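Local coordinates for putative sugar binding protein (Bacteroides vulgatus ATCC 8482, PDB 3KEZ) that probably binds sugars at the outer membrane as a SusD-family nutrient-binding protein and holds a calcium ion, at residues 205-210 and 344-349; 221-226 and 338-343; 197-202 and 216-221. All coordinates share one frame; numbering follows the deposited sequence. Where two conformers were deposited one is given.

Contact 1: 205-210 and 344-349; sequences VYLYKG and AAEAAV
The carboxylate of E346 lies against the branched end of L207, an acid and a leucine sharing one buried interface. CG of E346 stands anti to the backbone N (chi1 -179°) and the chain runs on extended, which carries the charged end out across the gap toward the neighbouring helix. There the two side chains meet at a slant, each carboxylate oxygen near a different methyl: OE1 is 3.8 Å from L207 CD1, and OE2 is 3.9 Å from L207 CD2. The charge itself is met by R404, which forms a salt bridge with E346 OE2 and also touches L207, while L381, V384 and L385 of helix 381-392 press on the glutamate. A leucine in place of E346 would probably leave the guanidinium of R404 without this buried carboxylate mate. One residue on, A347 adds a purely apolar touch, its CB lying 4.1 Å from L207 CD2, and the same methyl group also packs against L216 of helix 212-229. The two segments are the late turns of helix 195-209, closed by a Schellman motif at G210, and of helix 337-350, within the helix-rich fold of a SusD-family protein. L207 thus gives the E346-R404 ion pair an apolar neighbour, and such low-polarity surroundings would be expected to strengthen the attraction between the two charges.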
loop_
_atom_site.group_PDB
_atom_site.type_symbol
_atom_site.label_atom_id
_atom_site.label_comp_id
_atom_site.label_asym_id
_atom_site.label_seq_id
_atom_site.Cartn_x
_atom_site.Cartn_y
_atom_site.Cartn_z
ATOM N N VAL A 205 -7.328 6.660 3.003
ATOM C CA VAL A 205 -8.198 6.099 4.024
ATOM C C VAL A 205 -9.570 6.797 3.952
ATOM O O VAL A 205 -10.584 6.125 3.946
ATOM C CB VAL A 205 -7.609 6.202 5.424
ATOM C CG1 VAL A 205 -8.652 5.727 6.485
ATOM C CG2 VAL A 205 -6.308 5.377 5.546
ATOM N N TYR A 206 -9.588 8.115 3.787
ATOM C CA TYR A 206 -10.853 8.823 3.581
ATOM C C TYR A 206 -11.634 8.350 2.354
ATOM O O TYR A 206 -12.881 8.318 2.380
ATOM C CB TYR A 206 -10.620 10.334 3.536
ATOM C CG TYR A 206 -10.324 11.022 4.889
ATOM C CD1 TYR A 206 -11.166 10.847 5.986
ATOM C CD2 TYR A 206 -9.317 11.975 4.998
ATOM C CE1 TYR A 206 -10.958 11.508 7.166
ATOM C CE2 TYR A 206 -9.110 12.689 6.206
ATOM C CZ TYR A 206 -9.944 12.442 7.261
ATOM O OH TYR A 206 -9.787 13.092 8.418
ATOM N N LEU A 207 -10.946 8.032 1.254
ATOM C CA LEU A 207 -11.664 7.524 0.048
ATOM C C LEU A 207 -12.340 6.227 0.379
ATOM O O LEU A 207 -13.520 6.009 0.041
ATOM C CB LEU A 207 -10.702 7.311 -1.140
ATOM C CG LEU A 207 -10.070 8.534 -1.772
ATOM C CD1 LEU A 207 -9.011 8.173 -2.802
ATOM C CD2 LEU A 207 -11.195 9.363 -2.363
ATOM N N TYR A 208 -11.616 5.334 1.034
ATOM C CA TYR A 208 -12.211 4.003 1.411
ATOM C C TYR A 208 -13.437 4.127 2.282
ATOM O O TYR A 208 -14.339 3.301 2.208
ATOM C CB TYR A 208 -11.222 3.126 2.197
ATOM C CG TYR A 208 -10.184 2.370 1.409
ATOM C CD1 TYR A 208 -9.370 3.005 0.502
ATOM C CD2 TYR A 208 -10.002 1.014 1.592
ATOM C CE1 TYR A 208 -8.411 2.328 -0.185
ATOM C CE2 TYR A 208 -9.024 0.317 0.886
ATOM C CZ TYR A 208 -8.221 0.982 0.019
ATOM O OH TYR A 208 -7.214 0.324 -0.665
ATOM N N LYS A 209 -13.445 5.131 3.148
ATOM C CA LYS A 209 -14.594 5.439 3.987
ATOM C C LYS A 209 -15.685 6.244 3.301
ATOM O O LYS A 209 -16.724 6.427 3.867
ATOM C CB LYS A 209 -14.121 6.156 5.272
ATOM C CG LYS A 209 -15.112 6.242 6.370
ATOM C CD LYS A 209 -14.507 6.866 7.584
ATOM C CE LYS A 209 -15.510 6.940 8.705
ATOM N NZ LYS A 209 -16.102 8.241 8.734
ATOM N N GLY A 210 -15.462 6.727 2.085
ATOM C CA GLY A 210 -16.448 7.588 1.434
ATOM C C GLY A 210 -16.494 9.008 1.942
ATOM O O GLY A 210 -17.494 9.693 1.733
ATOM N N ALA A 344 -6.770 12.869 -5.247
ATOM C CA ALA A 344 -7.436 14.148 -5.468
ATOM C C ALA A 344 -8.396 14.081 -6.648
ATOM O O ALA A 344 -9.508 14.581 -6.560
ATOM C CB ALA A 344 -6.421 15.288 -5.671
ATOM N N ALA A 345 -8.002 13.368 -7.710
ATOM C CA ALA A 345 -8.855 13.215 -8.887
ATOM C C ALA A 345 -10.138 12.472 -8.558
ATOM O O ALA A 345 -11.231 12.930 -8.904
ATOM C CB ALA A 345 -8.113 12.530 -10.011
ATOM N N GLU A 346 -10.001 11.359 -7.856
ATOM C CA GLU A 346 -11.146 10.573 -7.426
ATOM C C GLU A 346 -12.097 11.375 -6.516
ATOM O O GLU A 346 -13.301 11.449 -6.769
ATOM C CB GLU A 346 -10.700 9.272 -6.749
ATOM C CG GLU A 346 -11.871 8.409 -6.306
ATOM C CD GLU A 346 -11.470 7.068 -5.653
ATOM O OE1 GLU A 346 -10.377 6.526 -5.910
ATOM O OE2 GLU A 346 -12.289 6.549 -4.867
ATOM N N ALA A 347 -11.535 12.031 -5.507
ATOM C CA ALA A 347 -12.333 12.826 -4.571
ATOM C C ALA A 347 -13.010 14.014 -5.276
ATOM O O ALA A 347 -14.126 14.372 -4.924
ATOM C CB ALA A 347 -11.470 13.319 -3.404
ATOM N N ALA A 348 -12.338 14.613 -6.263
ATOM C CA ALA A 348 -12.937 15.670 -7.073
ATOM C C ALA A 348 -14.165 15.147 -7.839
ATOM O O ALA A 348 -15.233 15.797 -7.836
ATOM C CB ALA A 348 -11.914 16.263 -8.047
ATOM N N VAL A 349 -14.024 13.986 -8.467
ATOM C CA VAL A 349 -15.136 13.381 -9.207
ATOM C C VAL A 349 -16.285 13.146 -8.252
ATOM O O VAL A 349 -17.432 13.532 -8.517
ATOM C CB VAL A 349 -14.733 12.042 -9.841
ATOM C CG1 VAL A 349 -16.034 11.251 -10.309
ATOM C CG2 VAL A 349 -13.788 12.305 -11.024
#

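Contact 2: 221-226 and 338-343; sequences NAIKGA and SEAYLN
I223 meets two successive residues of the facing helix, A340 and Y341: its CG1 touches both, while CD1 and CG2 lie against the tyrosine. With CG1 anti to its own carbonyl carbon and chi2 at 158°, CD1 comes to rest over one face of the Y341 ring, a CH-pi contact 4.0 Å from the centroid. The other branch, CG2, reaches further along the ring to its phenolic end, 3.7 Å from Y341 CE1 and 3.6 Å from Y341 OH, and the two side chains run roughly perpendicular. I223 CG1 itself sits 3.7 Å from the methyl CB of A340. A looser methyl-to-methyl touch, A222 CB to A340 CB at 4.3 Å, extends the apolar strip by one residue. These small and branched side chains are the filling of an antiparallel helix pair: the axes of the two segments pass 9.3 Å apart with a crossing angle of -145°, within a helical region of a family grouped with TPR-like folds. Beyond this first shell, the Y341 hydroxyl is hydrogen-bonded to E227 on the helix that carries I223, and I364 and S363 of helix 354-368 pack on the same tyrosine. T200 of helix 195-209 touches both A222 and A340. Where helix 337-350 meets helix 195-209, N343 ND2 donates to E339 OE2 over 3.2 Å, from above the carboxylate plane, and R204 and R388 form salt bridges to the same oxygen.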
loop_
_atom_site.group_PDB
_atom_site.type_symbol
_atom_site.label_atom_id
_atom_site.label_comp_id
_atom_site.label_asym_id
_atom_site.label_seq_id
_atom_site.Cartn_x
_atom_site.Cartn_y
_atom_site.Cartn_z
ATOM N N ASN A 221 -3.516 19.045 -0.166
ATOM C CA ASN A 221 -2.496 19.602 0.726
ATOM C C ASN A 221 -1.217 18.768 0.705
ATOM O O ASN A 221 -0.121 19.321 0.786
ATOM C CB ASN A 221 -3.052 19.754 2.152
ATOM C CG ASN A 221 -4.089 20.878 2.247
ATOM O OD1 ASN A 221 -4.000 21.886 1.547
ATOM N ND2 ASN A 221 -5.028 20.726 3.138
ATOM N N ALA A 222 -1.359 17.452 0.543
ATOM C CA ALA A 222 -0.190 16.562 0.419
ATOM C C ALA A 222 0.645 16.990 -0.788
ATOM O O ALA A 222 1.892 17.054 -0.718
ATOM C CB ALA A 222 -0.608 15.128 0.257
ATOM N N ILE A 223 -0.036 17.279 -1.887
ATOM C CA ILE A 223 0.633 17.702 -3.130
ATOM C C ILE A 223 1.325 19.046 -2.968
ATOM O O ILE A 223 2.497 19.179 -3.320
ATOM C CB ILE A 223 -0.351 17.755 -4.358
ATOM C CG1 ILE A 223 -0.861 16.355 -4.731
ATOM C CG2 ILE A 223 0.325 18.437 -5.595
ATOM C CD1 ILE A 223 -2.181 16.381 -5.528
ATOM N N LYS A 224 0.592 20.037 -2.459
ATOM C CA LYS A 224 1.111 21.402 -2.329
ATOM C C LYS A 224 2.347 21.421 -1.418
ATOM O O LYS A 224 3.353 22.075 -1.733
ATOM C CB LYS A 224 0.023 22.367 -1.815
ATOM C CG LYS A 224 0.533 23.724 -1.303
ATOM C CD LYS A 224 -0.586 24.745 -1.146
ATOM C CE LYS A 224 -0.085 26.022 -0.456
ATOM N NZ LYS A 224 -1.079 27.131 -0.553
ATOM N N GLY A 225 2.257 20.716 -0.300
ATOM C CA GLY A 225 3.372 20.620 0.641
ATOM C C GLY A 225 4.583 19.864 0.117
ATOM O O GLY A 225 5.718 20.334 0.254
ATOM N N ALA A 226 4.352 18.685 -0.471
ATOM C CA ALA A 226 5.455 17.875 -1.022
ATOM C C ALA A 226 6.144 18.646 -2.136
ATOM O O ALA A 226 7.386 18.699 -2.198
ATOM C CB ALA A 226 4.981 16.530 -1.551
ATOM N N SER A 338 2.329 10.459 -7.090
ATOM C CA SER A 338 1.353 10.090 -8.116
ATOM C C SER A 338 0.026 9.648 -7.492
ATOM O O SER A 338 -1.022 9.955 -8.032
ATOM C CB SER A 338 1.892 8.974 -9.048
ATOM O OG SER A 338 2.921 9.396 -9.917
ATOM N N GLU A 339 0.076 8.926 -6.359
ATOM C CA GLU A 339 -1.148 8.515 -5.673
ATOM C C GLU A 339 -1.896 9.731 -5.087
ATOM O O GLU A 339 -3.140 9.761 -5.159
ATOM C CB GLU A 339 -0.949 7.435 -4.589
ATOM C CG GLU A 339 -2.312 6.915 -4.028
ATOM C CD GLU A 339 -2.230 6.204 -2.707
ATOM O OE1 GLU A 339 -1.106 5.896 -2.269
ATOM O OE2 GLU A 339 -3.306 5.898 -2.108
ATOM N N ALA A 340 -1.197 10.716 -4.523
ATOM C CA ALA A 340 -1.915 11.912 -4.067
ATOM C C ALA A 340 -2.678 12.524 -5.224
ATOM O O ALA A 340 -3.836 12.887 -5.035
ATOM C CB ALA A 340 -1.035 12.951 -3.370
ATOM N N TYR A 341 -2.079 12.601 -6.416
ATOM C CA TYR A 341 -2.796 13.147 -7.584
ATOM C C TYR A 341 -4.064 12.335 -7.902
ATOM O O TYR A 341 -5.114 12.905 -8.138
ATOM C CB TYR A 341 -1.907 13.220 -8.821
ATOM C CG TYR A 341 -1.100 14.483 -8.899
ATOM C CD1 TYR A 341 0.068 14.629 -8.144
ATOM C CD2 TYR A 341 -1.465 15.506 -9.752
ATOM C CE1 TYR A 341 0.796 15.818 -8.185
ATOM C CE2 TYR A 341 -0.738 16.670 -9.833
ATOM C CZ TYR A 341 0.388 16.829 -9.035
ATOM O OH TYR A 341 1.129 17.982 -9.111
ATOM N N LEU A 342 -3.936 11.009 -7.944
ATOM C CA LEU A 342 -5.067 10.120 -8.233
ATOM C C LEU A 342 -6.139 10.144 -7.150
ATOM O O LEU A 342 -7.349 10.047 -7.455
ATOM C CB LEU A 342 -4.587 8.688 -8.476
ATOM C CG LEU A 342 -3.689 8.489 -9.710
ATOM C CD1 LEU A 342 -2.748 7.295 -9.502
ATOM C CD2 LEU A 342 -4.597 8.372 -10.996
ATOM N N ASN A 343 -5.722 10.253 -5.893
ATOM C CA ASN A 343 -6.682 10.446 -4.802
ATOM C C ASN A 343 -7.453 11.756 -4.934
ATOM O O ASN A 343 -8.665 11.749 -4.798
ATOM C CB ASN A 343 -5.959 10.343 -3.448
ATOM C CG ASN A 343 -5.437 8.937 -3.173
ATOM O OD1 ASN A 343 -5.690 7.985 -3.955
ATOM N ND2 ASN A 343 -4.707 8.785 -2.049
#

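Contact 3: 197-202 and 216-221; sequences AAMTLL and LTMAEN
A bend at chi2 (-67°) folds M218 so that its selenium turns toward the opposing helix, whereas M199 leaves the backbone with CG anti to the carbonyl carbon (chi1 -73°) and is extended beyond it (chi2 -170°). Both residues are present in the crystal as selenomethionine, and M199 lies transverse to M218, with M199 CG 4.1 Å from M218 SE. The folded end of M218 then continues to L202, one turn further along, where CD2 of the leucine lies 4.0 Å from M218 CE. At its base, M218 CB packs 3.8 Å from the backbone oxygen of M199. In the other direction the extended M199 places SE beside N221, 4.0 Å from its CB and 3.9 Å from its carbonyl carbon, at the solvent-facing margin of the interface. The helix segments run antiparallel, 8.0 Å apart, as the two arms of a helical hairpin joined by a very short turn, consistent with the TPR-like grouping of the family. Helix 166-183 flanks this side through T181, which touches M199, and K178, which touches M218. Long, unbranched side chains, M218 bent and M199 extended, can follow the uneven surface between two close helices, and here dispersion contacts of methylene, methyl and selenium (sulfur in ordinary methionine) do the joining, without polar bonds between the two segments.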
loop_
_atom_site.group_PDB
_atom_site.type_symbol
_atom_site.label_atom_id
_atom_site.label_comp_id
_atom_site.label_asym_id
_atom_site.label_seq_id
_atom_site.Cartn_x
_atom_site.Cartn_y
_atom_site.Cartn_z
ATOM N N ALA A 197 3.760 11.963 3.112
ATOM C CA ALA A 197 3.398 10.534 3.073
ATOM C C ALA A 197 2.156 10.276 3.921
ATOM O O ALA A 197 1.183 9.683 3.444
ATOM C CB ALA A 197 4.572 9.635 3.588
ATOM N N ALA A 198 2.161 10.737 5.163
ATOM C CA ALA A 198 0.986 10.492 6.052
ATOM C C ALA A 198 -0.304 11.150 5.511
ATOM O O ALA A 198 -1.355 10.541 5.564
ATOM C CB ALA A 198 1.242 10.925 7.502
HETATM N N MSE A 199 -0.209 12.354 4.960
HETATM C CA MSE A 199 -1.386 13.015 4.369
HETATM C C MSE A 199 -1.915 12.223 3.155
HETATM O O MSE A 199 -3.118 12.108 2.943
HETATM C CB MSE A 199 -1.081 14.438 3.954
HETATM C CG MSE A 199 -0.932 15.396 5.029
HETATM SE SE MSE A 199 -0.878 17.205 4.298
HETATM C CE MSE A 199 -0.781 18.193 5.992
ATOM N N THR A 200 -1.008 11.701 2.341
ATOM C CA THR A 200 -1.408 10.910 1.174
ATOM C C THR A 200 -2.124 9.644 1.619
ATOM O O THR A 200 -3.204 9.351 1.119
ATOM C CB THR A 200 -0.212 10.574 0.280
ATOM O OG1 THR A 200 0.377 11.785 -0.173
ATOM C CG2 THR A 200 -0.611 9.750 -0.908
ATOM N N LEU A 201 -1.578 8.940 2.609
ATOM C CA LEU A 201 -2.228 7.697 3.128
ATOM C C LEU A 201 -3.585 8.082 3.709
ATOM O O LEU A 201 -4.582 7.450 3.406
ATOM C CB LEU A 201 -1.395 6.990 4.181
ATOM C CG LEU A 201 -1.910 5.689 4.798
ATOM C CD1 LEU A 201 -2.371 4.724 3.693
ATOM C CD2 LEU A 201 -0.844 5.036 5.697
ATOM N N LEU A 202 -3.623 9.177 4.470
ATOM C CA LEU A 202 -4.869 9.576 5.121
ATOM C C LEU A 202 -5.944 9.876 4.044
ATOM O O LEU A 202 -7.092 9.484 4.220
ATOM C CB LEU A 202 -4.672 10.764 6.066
ATOM C CG LEU A 202 -5.957 11.298 6.721
ATOM C CD1 LEU A 202 -6.817 10.155 7.320
ATOM C CD2 LEU A 202 -5.620 12.341 7.767
ATOM N N LEU A 216 -10.246 14.833 -0.408
ATOM C CA LEU A 216 -9.788 15.839 -1.357
ATOM C C LEU A 216 -8.881 16.845 -0.713
ATOM O O LEU A 216 -7.804 17.169 -1.251
ATOM C CB LEU A 216 -10.956 16.577 -1.969
ATOM C CG LEU A 216 -10.581 17.634 -3.018
ATOM C CD1 LEU A 216 -9.851 17.021 -4.219
ATOM C CD2 LEU A 216 -11.867 18.344 -3.503
ATOM N N THR A 217 -9.285 17.331 0.461
ATOM C CA THR A 217 -8.467 18.300 1.185
ATOM C C THR A 217 -7.105 17.740 1.496
ATOM O O THR A 217 -6.075 18.432 1.312
ATOM C CB THR A 217 -9.140 18.776 2.475
ATOM O OG1 THR A 217 -10.364 19.390 2.097
ATOM C CG2 THR A 217 -8.233 19.807 3.275
HETATM N N MSE A 218 -7.074 16.509 1.979
HETATM C CA MSE A 218 -5.774 15.934 2.381
HETATM C C MSE A 218 -4.872 15.663 1.146
HETATM O O MSE A 218 -3.655 15.894 1.222
HETATM C CB MSE A 218 -5.920 14.652 3.206
HETATM C CG MSE A 218 -6.326 14.836 4.631
HETATM SE SE MSE A 218 -4.922 15.726 5.656
HETATM C CE MSE A 218 -6.042 16.230 7.139
ATOM N N ALA A 219 -5.449 15.162 0.044
ATOM C CA ALA A 219 -4.652 14.906 -1.179
ATOM C C ALA A 219 -4.091 16.196 -1.758
ATOM O O ALA A 219 -2.882 16.280 -2.102
ATOM C CB ALA A 219 -5.468 14.136 -2.213
ATOM N N GLU A 220 -4.925 17.235 -1.805
ATOM C CA GLU A 220 -4.501 18.511 -2.335
ATOM C C GLU A 220 -3.396 19.135 -1.481
ATOM O O GLU A 220 -2.466 19.705 -2.017
ATOM C CB GLU A 220 -5.674 19.508 -2.475
ATOM C CG GLU A 220 -6.618 19.140 -3.587
ATOM C CD GLU A 220 -7.522 20.319 -4.036
ATOM O OE1 GLU A 220 -8.579 20.530 -3.413
ATOM O OE2 GLU A 220 -7.210 20.976 -5.055
ATOM N N ASN A 221 -3.516 19.045 -0.166
ATOM C CA ASN A 221 -2.496 19.602 0.726
ATOM C C ASN A 221 -1.217 18.768 0.705
ATOM O O ASN A 221 -0.121 19.321 0.786
ATOM C CB ASN A 221 -3.052 19.754 2.152
ATOM C CG ASN A 221 -4.089 20.878 2.247
ATOM O OD1 ASN A 221 -4.000 21.886 1.547
ATOM N ND2 ASN A 221 -5.028 20.726 3.138
#

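How the contacts relate
Followed from the N terminus, the chain first closes contact 3, where 197-202 meets 216-221 after a short turn and pairs helix 195-209 with helix 212-229. Contact 1 opens at 205-210, inside that small loop, and closes at 344-349, so contacts 1 and 3 cross. Contact 2 opens at 221-226, sharing N221 with contact 3, and closes at 338-343, which nests it inside the long loop of contact 1 and sets it in series with contact 3. Helix 337-350 thereby packs on both arms of the hairpin. A219 and L216 of contact 3 touch A344 of contact 1, and L207 of contact 1 touches N343 of contact 2, drawing all three into one helical cluster.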